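Local atomic coordinates of ribosome inactivating type 1 protein (Iris hollandica, PDB entry 3MVG), a protein that belongs to the type 1 ribosome-inactivating proteins, the single-chain members of a family named for shutting down ribosomes. Residues Pro61-Val65 with Ala75-Gln79; Leu204-Arg210 with Leu244-Trp250; Gly214-Val220 with Val231-Val235. One frame throughout, in Å; residues are numbered along the deposited sequence. Where two conformers were deposited one is given.

Interaction 1 (Pro61-Val65 with Ala75-Gln79)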
loop_
_atom_site.group_PDB
_atom_site.type_symbol
_atom_site.label_atom_id
_atom_site.label_comp_id
_atom_site.label_asym_id
_atom_site.label_seq_id
_atom_site.Cartn_x
_atom_site.Cartn_y
_atom_site.Cartn_z
ATOM N N PRO A 61 15.348 -7.418 22.530
ATOM C CA PRO A 61 14.379 -8.188 21.766
ATOM C C PRO A 61 13.277 -8.845 22.584
ATOM O O PRO A 61 13.438 -9.110 23.776
ATOM C CB PRO A 61 15.240 -9.285 21.156
ATOM C CG PRO A 61 16.268 -9.568 22.232
ATOM C CD PRO A 61 16.492 -8.254 22.963
ATOM N N ILE A 62 12.135 -9.069 21.936
ATOM C CA ILE A 62 11.130 -10.047 22.381
ATOM C C ILE A 62 10.751 -10.879 21.164
ATOM O O ILE A 62 10.793 -10.364 20.042
ATOM C CB ILE A 62 9.865 -9.406 23.042
ATOM C CG1 ILE A 62 9.031 -8.599 22.040
ATOM C CG2 ILE A 62 10.254 -8.572 24.242
ATOM C CD1 ILE A 62 7.896 -9.381 21.429
ATOM N N THR A 63 10.408 -12.153 21.374
ATOM C CA THR A 63 10.062 -13.040 20.278
ATOM C C THR A 63 8.600 -13.408 20.351
ATOM O O THR A 63 8.184 -14.075 21.299
ATOM C CB THR A 63 10.924 -14.306 20.286
ATOM O OG1 THR A 63 12.304 -13.927 20.220
ATOM C CG2 THR A 63 10.589 -15.211 19.091
ATOM N N LEU A 64 7.829 -12.984 19.357
ATOM C CA LEU A 64 6.453 -13.438 19.240
ATOM C C LEU A 64 6.429 -14.850 18.679
ATOM O O LEU A 64 7.244 -15.197 17.814
ATOM C CB LEU A 64 5.662 -12.535 18.301
ATOM C CG LEU A 64 5.556 -11.049 18.634
ATOM C CD1 LEU A 64 4.809 -10.334 17.521
ATOM C CD2 LEU A 64 4.855 -10.847 19.969
ATOM N N VAL A 65 5.505 -15.663 19.173
ATOM C CA VAL A 65 5.263 -16.978 18.599
ATOM C C VAL A 65 3.958 -16.888 17.835
ATOM O O VAL A 65 2.915 -16.568 18.413
ATOM C CB VAL A 65 5.182 -18.072 19.682
ATOM C CG1 VAL A 65 5.023 -19.452 19.041
ATOM C CG2 VAL A 65 6.411 -18.018 20.589
ATOM N N ALA A 75 1.925 -16.656 21.929
ATOM C CA ALA A 75 2.861 -16.562 23.046
ATOM C C ALA A 75 3.937 -15.563 22.690
ATOM O O ALA A 75 4.050 -15.147 21.536
ATOM C CB ALA A 75 3.485 -17.919 23.322
ATOM N N TYR A 76 4.732 -15.169 23.673
ATOM C CA TYR A 76 5.940 -14.406 23.376
ATOM C C TYR A 76 7.024 -14.755 24.377
ATOM O O TYR A 76 6.728 -15.194 25.493
ATOM C CB TYR A 76 5.678 -12.879 23.321
ATOM C CG TYR A 76 5.405 -12.254 24.662
ATOM C CD1 TYR A 76 4.105 -12.139 25.148
ATOM C CD2 TYR A 76 6.454 -11.785 25.457
ATOM C CE1 TYR A 76 3.855 -11.572 26.394
ATOM C CE2 TYR A 76 6.216 -11.227 26.705
ATOM C CZ TYR A 76 4.916 -11.125 27.169
ATOM O OH TYR A 76 4.642 -10.583 28.400
ATOM N N GLN A 77 8.276 -14.555 23.977
ATOM C CA GLN A 77 9.415 -14.695 24.880
ATOM C C GLN A 77 10.020 -13.339 25.202
ATOM O O GLN A 77 10.183 -12.495 24.311
ATOM C CB GLN A 77 10.484 -15.581 24.257
ATOM C CG GLN A 77 11.612 -15.947 25.228
ATOM C CD GLN A 77 12.753 -16.674 24.563
ATOM O OE1 GLN A 77 13.260 -17.664 25.095
ATOM N NE2 GLN A 77 13.171 -16.191 23.403
ATOM N N ALA A 78 10.348 -13.140 26.476
ATOM C CA ALA A 78 11.056 -11.947 26.932
ATOM C C ALA A 78 12.038 -12.366 28.003
ATOM O O ALA A 78 11.662 -13.043 28.955
ATOM C CB ALA A 78 10.081 -10.933 27.494
ATOM N N GLN A 79 13.296 -11.964 27.838
ATOM C CA GLN A 79 14.364 -12.253 28.809
ATOM C C GLN A 79 14.358 -13.717 29.254
ATOM O O GLN A 79 14.299 -14.025 30.449
ATOM C CB GLN A 79 14.283 -11.307 30.010
ATOM C CG GLN A 79 14.480 -9.841 29.649
ATOM C CD GLN A 79 14.735 -8.971 30.861
ATOM O OE1 GLN A 79 15.671 -9.216 31.628
ATOM N NE2 GLN A 79 13.924 -7.946 31.039
HETATM O O HOH W 1 14.398 -10.907 25.542
HETATM O O HOH W 2 13.529 -12.962 22.673
#
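Thr-63 and Gln-77 form an antiparallel hydrogen-bonded pair and trade two backbone bonds. Thr-63 N reaches Gln-77 O at 3.0 Å, while Gln-77 N returns to Thr-63 O at 2.7 Å. Two residues on, Val-65 N donates to Ala-75 O at 2.8 Å. Thr-63 O is also approached by Tyr-76 CA (3.1 Å), a CA-H...O contact beside the stronger bond.

The apolar touches are sparse. Val-65 CG2 rests on Ala-75 CB on the face that also carries Thr-63 and Gln-77. On the other face Leu-64 CD2 meets Tyr-76 CB at 4.0 Å. With Tyr-76 CG lodged between backbone N and carbonyl carbon (chi1 71°), the ring leads off from strand 61-65, sets its edge to Ala-78 CB, and meets the ring of Tyr-83.

Two waters add polar links: one joins Pro-61 O (2.7 Å) to Gln-79 N beyond the last direct bond; the other binds Thr-63 OG1 and, weakly, Gln-77 NE2, two side chains lying side by side.

In this hairpin within the mixed sheet, backbone bonding therefore sets the register, and the larger side chains are left to pack on neighbours such as Leu-136 of helix 126-138.

Interaction 2 (Leu204-Arg210 with Leu244-Trp250)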
loop_
_atom_site.group_PDB
_atom_site.type_symbol
_atom_site.label_atom_id
_atom_site.label_comp_id
_atom_site.label_asym_id
_atom_site.label_seq_id
_atom_site.Cartn_x
_atom_site.Cartn_y
_atom_site.Cartn_z
ATOM N N LEU A 204 -13.777 -13.158 4.603
ATOM C CA LEU A 204 -13.182 -12.885 3.308
ATOM C C LEU A 204 -12.373 -14.088 2.817
ATOM O O LEU A 204 -12.438 -14.446 1.633
ATOM C CB LEU A 204 -12.310 -11.623 3.362
ATOM C CG LEU A 204 -13.061 -10.286 3.486
ATOM C CD1 LEU A 204 -12.129 -9.175 3.953
ATOM C CD2 LEU A 204 -13.758 -9.890 2.178
ATOM N N SER A 205 -11.619 -14.709 3.725
ATOM C CA SER A 205 -10.788 -15.865 3.383
ATOM C C SER A 205 -11.649 -16.989 2.822
ATOM O O SER A 205 -11.311 -17.592 1.799
ATOM C CB SER A 205 -10.038 -16.382 4.612
ATOM O OG SER A 205 -8.984 -15.498 5.007
ATOM N N THR A 206 -12.747 -17.279 3.513
ATOM C CA THR A 206 -13.677 -18.328 3.098
ATOM C C THR A 206 -14.335 -18.001 1.757
ATOM O O THR A 206 -14.383 -18.862 0.862
ATOM C CB THR A 206 -14.704 -18.587 4.200
ATOM O OG1 THR A 206 -14.016 -19.144 5.321
ATOM C CG2 THR A 206 -15.794 -19.561 3.732
ATOM N N GLU A 207 -14.788 -16.763 1.587
ATOM C CA GLU A 207 -15.422 -16.376 0.328
ATOM C C GLU A 207 -14.461 -16.506 -0.851
ATOM O O GLU A 207 -14.855 -16.941 -1.934
ATOM C CB GLU A 207 -16.016 -14.967 0.398
ATOM C CG GLU A 207 -17.232 -14.826 1.334
ATOM C CD GLU A 207 -18.365 -15.790 1.015
ATOM O OE1 GLU A 207 -18.690 -15.968 -0.179
ATOM O OE2 GLU A 207 -18.936 -16.360 1.965
ATOM N N VAL A 208 -13.190 -16.170 -0.648
ATOM C CA VAL A 208 -12.208 -16.362 -1.712
ATOM C C VAL A 208 -12.100 -17.843 -2.103
ATOM O O VAL A 208 -12.052 -18.173 -3.295
ATOM C CB VAL A 208 -10.833 -15.751 -1.349
ATOM C CG1 VAL A 208 -9.743 -16.205 -2.329
ATOM C CG2 VAL A 208 -10.928 -14.246 -1.318
ATOM N N GLN A 209 -12.079 -18.719 -1.104
ATOM C CA GLN A 209 -11.934 -20.156 -1.353
ATOM C C GLN A 209 -13.167 -20.804 -1.990
ATOM O O GLN A 209 -13.032 -21.791 -2.714
ATOM C CB GLN A 209 -11.506 -20.902 -0.087
ATOM C CG GLN A 209 -10.050 -20.639 0.268
ATOM C CD GLN A 209 -9.729 -20.976 1.697
ATOM O OE1 GLN A 209 -9.431 -22.120 2.029
ATOM N NE2 GLN A 209 -9.788 -19.972 2.563
ATOM N N ARG A 210 -14.346 -20.239 -1.741
ATOM C CA ARG A 210 -15.605 -20.796 -2.254
ATOM C C ARG A 210 -16.090 -20.101 -3.522
ATOM O O ARG A 210 -17.106 -20.505 -4.108
ATOM C CB ARG A 210 -16.697 -20.703 -1.192
ATOM C CG ARG A 210 -16.393 -21.432 0.096
ATOM C CD ARG A 210 -17.627 -21.504 0.969
ATOM N NE ARG A 210 -18.632 -22.395 0.387
ATOM C CZ ARG A 210 -19.708 -22.849 1.027
ATOM N NH1 ARG A 210 -19.942 -22.503 2.287
ATOM N NH2 ARG A 210 -20.553 -23.658 0.402
ATOM N N LEU A 244 -6.180 -8.243 0.782
ATOM C CA LEU A 244 -6.181 -9.549 1.437
ATOM C C LEU A 244 -4.955 -10.327 0.966
ATOM O O LEU A 244 -4.777 -10.530 -0.235
ATOM C CB LEU A 244 -7.475 -10.298 1.130
ATOM C CG LEU A 244 -7.625 -11.682 1.748
ATOM C CD1 LEU A 244 -7.635 -11.620 3.264
ATOM C CD2 LEU A 244 -8.914 -12.312 1.223
ATOM N N ALA A 245 -4.113 -10.755 1.911
ATOM C CA ALA A 245 -2.757 -11.183 1.576
ATOM C C ALA A 245 -2.386 -12.556 2.090
ATOM O O ALA A 245 -1.340 -13.089 1.729
ATOM C CB ALA A 245 -1.740 -10.146 2.066
ATOM N N LEU A 246 -3.226 -13.100 2.965
ATOM C CA LEU A 246 -3.110 -14.463 3.483
ATOM C C LEU A 246 -4.520 -14.973 3.678
ATOM O O LEU A 246 -5.393 -14.206 4.093
ATOM C CB LEU A 246 -2.405 -14.496 4.845
ATOM C CG LEU A 246 -0.972 -13.980 4.941
ATOM C CD1 LEU A 246 -0.550 -13.888 6.393
ATOM C CD2 LEU A 246 -0.034 -14.882 4.159
ATOM N N LEU A 247 -4.734 -16.257 3.406
ATOM C CA LEU A 247 -6.058 -16.855 3.563
ATOM C C LEU A 247 -6.082 -17.868 4.686
ATOM O O LEU A 247 -5.280 -18.807 4.704
ATOM C CB LEU A 247 -6.505 -17.559 2.279
ATOM C CG LEU A 247 -6.532 -16.756 0.990
ATOM C CD1 LEU A 247 -6.794 -17.700 -0.161
ATOM C CD2 LEU A 247 -7.556 -15.647 1.024
ATOM N N LEU A 248 -7.021 -17.689 5.617
ATOM C CA LEU A 248 -7.313 -18.727 6.607
ATOM C C LEU A 248 -7.914 -19.931 5.879
ATOM O O LEU A 248 -8.956 -19.794 5.232
ATOM C CB LEU A 248 -8.292 -18.201 7.658
ATOM C CG LEU A 248 -8.638 -19.177 8.782
ATOM C CD1 LEU A 248 -7.419 -19.449 9.663
ATOM C CD2 LEU A 248 -9.772 -18.611 9.605
ATOM N N ARG A 249 -7.270 -21.090 5.969
ATOM C CA ARG A 249 -7.741 -22.262 5.225
ATOM C C ARG A 249 -9.128 -22.678 5.707
ATOM O O ARG A 249 -9.365 -22.845 6.910
ATOM C CB ARG A 249 -6.742 -23.412 5.326
ATOM C CG ARG A 249 -7.084 -24.618 4.443
ATOM C CD ARG A 249 -6.028 -25.703 4.532
ATOM N NE ARG A 249 -4.748 -25.215 4.020
ATOM C CZ ARG A 249 -3.833 -25.952 3.406
ATOM N NH1 ARG A 249 -4.017 -27.260 3.232
ATOM N NH2 ARG A 249 -2.721 -25.380 2.965
ATOM N N TRP A 250 -10.035 -22.829 4.748
ATOM C CA TRP A 250 -11.421 -23.196 5.027
ATOM C C TRP A 250 -11.573 -24.718 5.108
ATOM O O TRP A 250 -11.155 -25.428 4.199
ATOM C CB TRP A 250 -12.336 -22.606 3.949
ATOM C CG TRP A 250 -13.799 -22.926 4.129
ATOM C CD1 TRP A 250 -14.587 -22.590 5.191
ATOM C CD2 TRP A 250 -14.642 -23.630 3.210
ATOM N NE1 TRP A 250 -15.868 -23.051 4.997
ATOM C CE2 TRP A 250 -15.930 -23.690 3.787
ATOM C CE3 TRP A 250 -14.432 -24.223 1.957
ATOM C CZ2 TRP A 250 -17.008 -24.322 3.156
ATOM C CZ3 TRP A 250 -15.508 -24.848 1.326
ATOM C CH2 TRP A 250 -16.777 -24.894 1.929
HETATM O O HOH W 3 -11.540 -19.446 6.538
#
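The irregular C-terminal tail of the modelled chain runs along helix 201-210, fastened mainly by helix side chains. Gln-209 does most of the polar work. Its NE2 gives one hydrogen to Leu-248 O (2.8 Å), which lies in the amide plane, and the other to Ser-205 O a turn back in the helix; its OE1 accepts from Trp-250 N at 2.9 Å, N-H...O angle 169°. Three bonds thus fix the rotation of the amide. Ser-205 OG accepts from Leu-248 N (3.0 Å) and is bonded to Trp-201 O as well. A water ties Thr-206 OG1 to Leu-248 O.

Trp-250 lays one face against the helix: Thr-206 CG2 sits over the five-membered ring, 3.8 Å from its centroid, and Arg-210 CD over the six-membered ring, both as CH-pi contacts. The bend at chi3 of Arg-210 (69°) lays a guanidinium face over Trp-250 CH2, the planes 18° apart. Deeper in, Val-208 CG2 meets Leu-244 CD2 at 3.8 Å, and Val-208 CG1 packs on Leu-247 CD1.

Helix side chains therefore satisfy three backbone atoms of the tail, while contacts over one ring face hold the exposed Trp-250.

Interaction 3 (Gly214-Val220 with Val231-Val235)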
loop_
_atom_site.group_PDB
_atom_site.type_symbol
_atom_site.label_atom_id
_atom_site.label_comp_id
_atom_site.label_asym_id
_atom_site.label_seq_id
_atom_site.Cartn_x
_atom_site.Cartn_y
_atom_site.Cartn_z
ATOM N N GLY A 214 -14.514 -16.536 -9.698
ATOM C CA GLY A 214 -14.053 -15.364 -8.958
ATOM C C GLY A 214 -15.130 -14.602 -8.203
ATOM O O GLY A 214 -14.815 -13.696 -7.435
ATOM N N ARG A 215 -16.397 -14.960 -8.404
ATOM C CA ARG A 215 -17.508 -14.253 -7.758
ATOM C C ARG A 215 -17.858 -14.878 -6.417
ATOM O O ARG A 215 -17.992 -16.098 -6.303
ATOM C CB ARG A 215 -18.755 -14.230 -8.658
ATOM C CG ARG A 215 -18.580 -13.514 -10.009
ATOM C CD ARG A 215 -18.440 -12.000 -9.865
ATOM N NE ARG A 215 -19.617 -11.381 -9.250
ATOM C CZ ARG A 215 -19.691 -10.108 -8.869
ATOM N NH1 ARG A 215 -18.657 -9.289 -9.030
ATOM N NH2 ARG A 215 -20.809 -9.651 -8.320
ATOM N N PHE A 216 -18.009 -14.041 -5.395
ATOM C CA PHE A 216 -18.364 -14.519 -4.060
ATOM C C PHE A 216 -19.778 -15.092 -4.035
ATOM O O PHE A 216 -20.707 -14.499 -4.592
ATOM C CB PHE A 216 -18.326 -13.365 -3.055
ATOM C CG PHE A 216 -16.944 -12.970 -2.586
ATOM C CD1 PHE A 216 -15.784 -13.521 -3.135
ATOM C CD2 PHE A 216 -16.817 -11.998 -1.595
ATOM C CE1 PHE A 216 -14.521 -13.122 -2.673
ATOM C CE2 PHE A 216 -15.568 -11.596 -1.133
ATOM C CZ PHE A 216 -14.424 -12.155 -1.669
ATOM N N LEU A 217 -19.945 -16.220 -3.359
ATOM C CA LEU A 217 -21.281 -16.754 -3.090
ATOM C C LEU A 217 -22.066 -15.820 -2.169
ATOM O O LEU A 217 -23.279 -15.648 -2.329
ATOM C CB LEU A 217 -21.196 -18.152 -2.479
ATOM C CG LEU A 217 -20.420 -19.252 -3.215
ATOM C CD1 LEU A 217 -20.473 -20.541 -2.405
ATOM C CD2 LEU A 217 -20.929 -19.481 -4.639
ATOM N N GLN A 218 -21.368 -15.221 -1.206
ATOM C CA GLN A 218 -21.968 -14.289 -0.260
ATOM C C GLN A 218 -21.136 -13.010 -0.199
ATOM O O GLN A 218 -20.091 -12.974 0.465
ATOM C CB GLN A 218 -22.085 -14.924 1.132
ATOM C CG GLN A 218 -23.055 -16.098 1.222
ATOM C CD GLN A 218 -24.495 -15.723 0.893
ATOM O OE1 GLN A 218 -24.959 -14.621 1.208
ATOM N NE2 GLN A 218 -25.212 -16.650 0.265
ATOM N N PRO A 219 -21.578 -11.955 -0.908
ATOM C CA PRO A 219 -20.879 -10.672 -0.845
ATOM C C PRO A 219 -20.698 -10.168 0.590
ATOM O O PRO A 219 -21.557 -10.380 1.448
ATOM C CB PRO A 219 -21.785 -9.750 -1.660
ATOM C CG PRO A 219 -22.368 -10.668 -2.697
ATOM C CD PRO A 219 -22.611 -11.964 -1.963
ATOM N N VAL A 220 -19.562 -9.521 0.833
ATOM C CA VAL A 220 -19.154 -9.127 2.175
ATOM C C VAL A 220 -19.246 -7.610 2.320
ATOM O O VAL A 220 -18.513 -6.866 1.664
ATOM C CB VAL A 220 -17.702 -9.602 2.476
ATOM C CG1 VAL A 220 -17.286 -9.208 3.893
ATOM C CG2 VAL A 220 -17.568 -11.110 2.282
ATOM N N VAL A 231 -19.209 -2.943 -0.503
ATOM C CA VAL A 231 -19.469 -4.373 -0.583
ATOM C C VAL A 231 -18.398 -5.024 -1.446
ATOM O O VAL A 231 -18.109 -4.563 -2.554
ATOM C CB VAL A 231 -20.879 -4.672 -1.148
ATOM C CG1 VAL A 231 -21.104 -6.181 -1.269
ATOM C CG2 VAL A 231 -21.958 -4.021 -0.276
ATOM N N ILE A 232 -17.801 -6.087 -0.913
ATOM C CA ILE A 232 -16.803 -6.876 -1.634
ATOM C C ILE A 232 -17.493 -8.117 -2.198
ATOM O O ILE A 232 -17.987 -8.946 -1.444
ATOM C CB ILE A 232 -15.635 -7.303 -0.700
ATOM C CG1 ILE A 232 -15.115 -6.119 0.136
ATOM C CG2 ILE A 232 -14.519 -7.989 -1.497
ATOM C CD1 ILE A 232 -14.604 -4.924 -0.656
ATOM N N SER A 233 -17.507 -8.239 -3.525
ATOM C CA SER A 233 -18.312 -9.262 -4.198
ATOM C C SER A 233 -17.496 -10.251 -5.017
ATOM O O SER A 233 -18.042 -11.198 -5.576
ATOM C CB SER A 233 -19.345 -8.602 -5.113
ATOM O OG SER A 233 -20.244 -7.816 -4.362
ATOM N N ASP A 234 -16.189 -10.039 -5.107
ATOM C CA ASP A 234 -15.354 -10.924 -5.913
ATOM C C ASP A 234 -13.922 -10.993 -5.394
ATOM O O ASP A 234 -13.499 -10.145 -4.589
ATOM C CB ASP A 234 -15.411 -10.553 -7.406
ATOM C CG ASP A 234 -14.952 -9.146 -7.678
ATOM O OD1 ASP A 234 -15.778 -8.320 -8.114
ATOM O OD2 ASP A 234 -13.767 -8.850 -7.459
ATOM N N VAL A 235 -13.185 -11.999 -5.851
ATOM C CA VAL A 235 -11.822 -12.221 -5.389
ATOM C C VAL A 235 -10.894 -11.064 -5.733
ATOM O O VAL A 235 -10.082 -10.646 -4.904
ATOM C CB VAL A 235 -11.231 -13.504 -5.972
ATOM C CG1 VAL A 235 -9.814 -13.655 -5.488
ATOM C CG2 VAL A 235 -12.071 -14.697 -5.572
HETATM O O HOH W 4 -20.703 -12.151 -5.906
#
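Val-220 and Ile-232 exchange two nearly straight backbone bonds, Val-220 N to Ile-232 O and Ile-232 N to Val-220 O, each 2.8 Å. Before the corner at Leu-217 and Gln-218, Phe-216 N donates to Ser-233 O at 2.8 Å, and Val-235 N bonds Gly-214 O. A water donates to both Phe-216 O and Ser-233 O, bridging the strands beside the corner.

These bonds build a two-stranded antiparallel hairpin, strands 215-223 and 229-234, whose first strand is interrupted by the corner and whose second runs straight into helix 235-240. Asp-234 is the N-cap of that helix: a chi1 of 59° tucks the carboxylate over its own backbone, and OD2 accepts a hydrogen bond from the backbone N of Lys-237.

OD1 of the same carboxylate forms a salt bridge with Arg-215 NH1 at 3.2 Å, the guanidinium and carboxylate planes turned 45° apart. Bends at chi2 and chi3 fold the arginine back so that one guanidinium face lies above Ser-233 O.

Phe-216 lays one ring face over the peptide between Ser-233 and Asp-234, Asp-234 N above the ring centre. Its apolar touches are CE2 on Ile-232 CG2 at 3.8 Å and CE1 on Val-235 CG2. Toward the surface, Pro-219 CB packs on Val-231 CG1 at 3.7 Å.

In the fold
Interaction 1 is the buried one, a central part of the mixed sheet where strands lie on both sides and backbone bonds dominate. Interactions 2 and 3 sit across the chain's centre from it, their centres 28 and 38 Å away, and both are partly exposed; charged and aromatic side chains carry much more of their chemistry. Those two touch each other, with centres 11 Å apart, and interaction 3 is nested in the loop that interaction 2 closes. Helix 201-210 serves both: one side receives the C-terminal tail, whereas Glu-207 turns to the hairpin, packing on Phe-216 and probably accepting a hydrogen bond from Gln-218 N at its OE1.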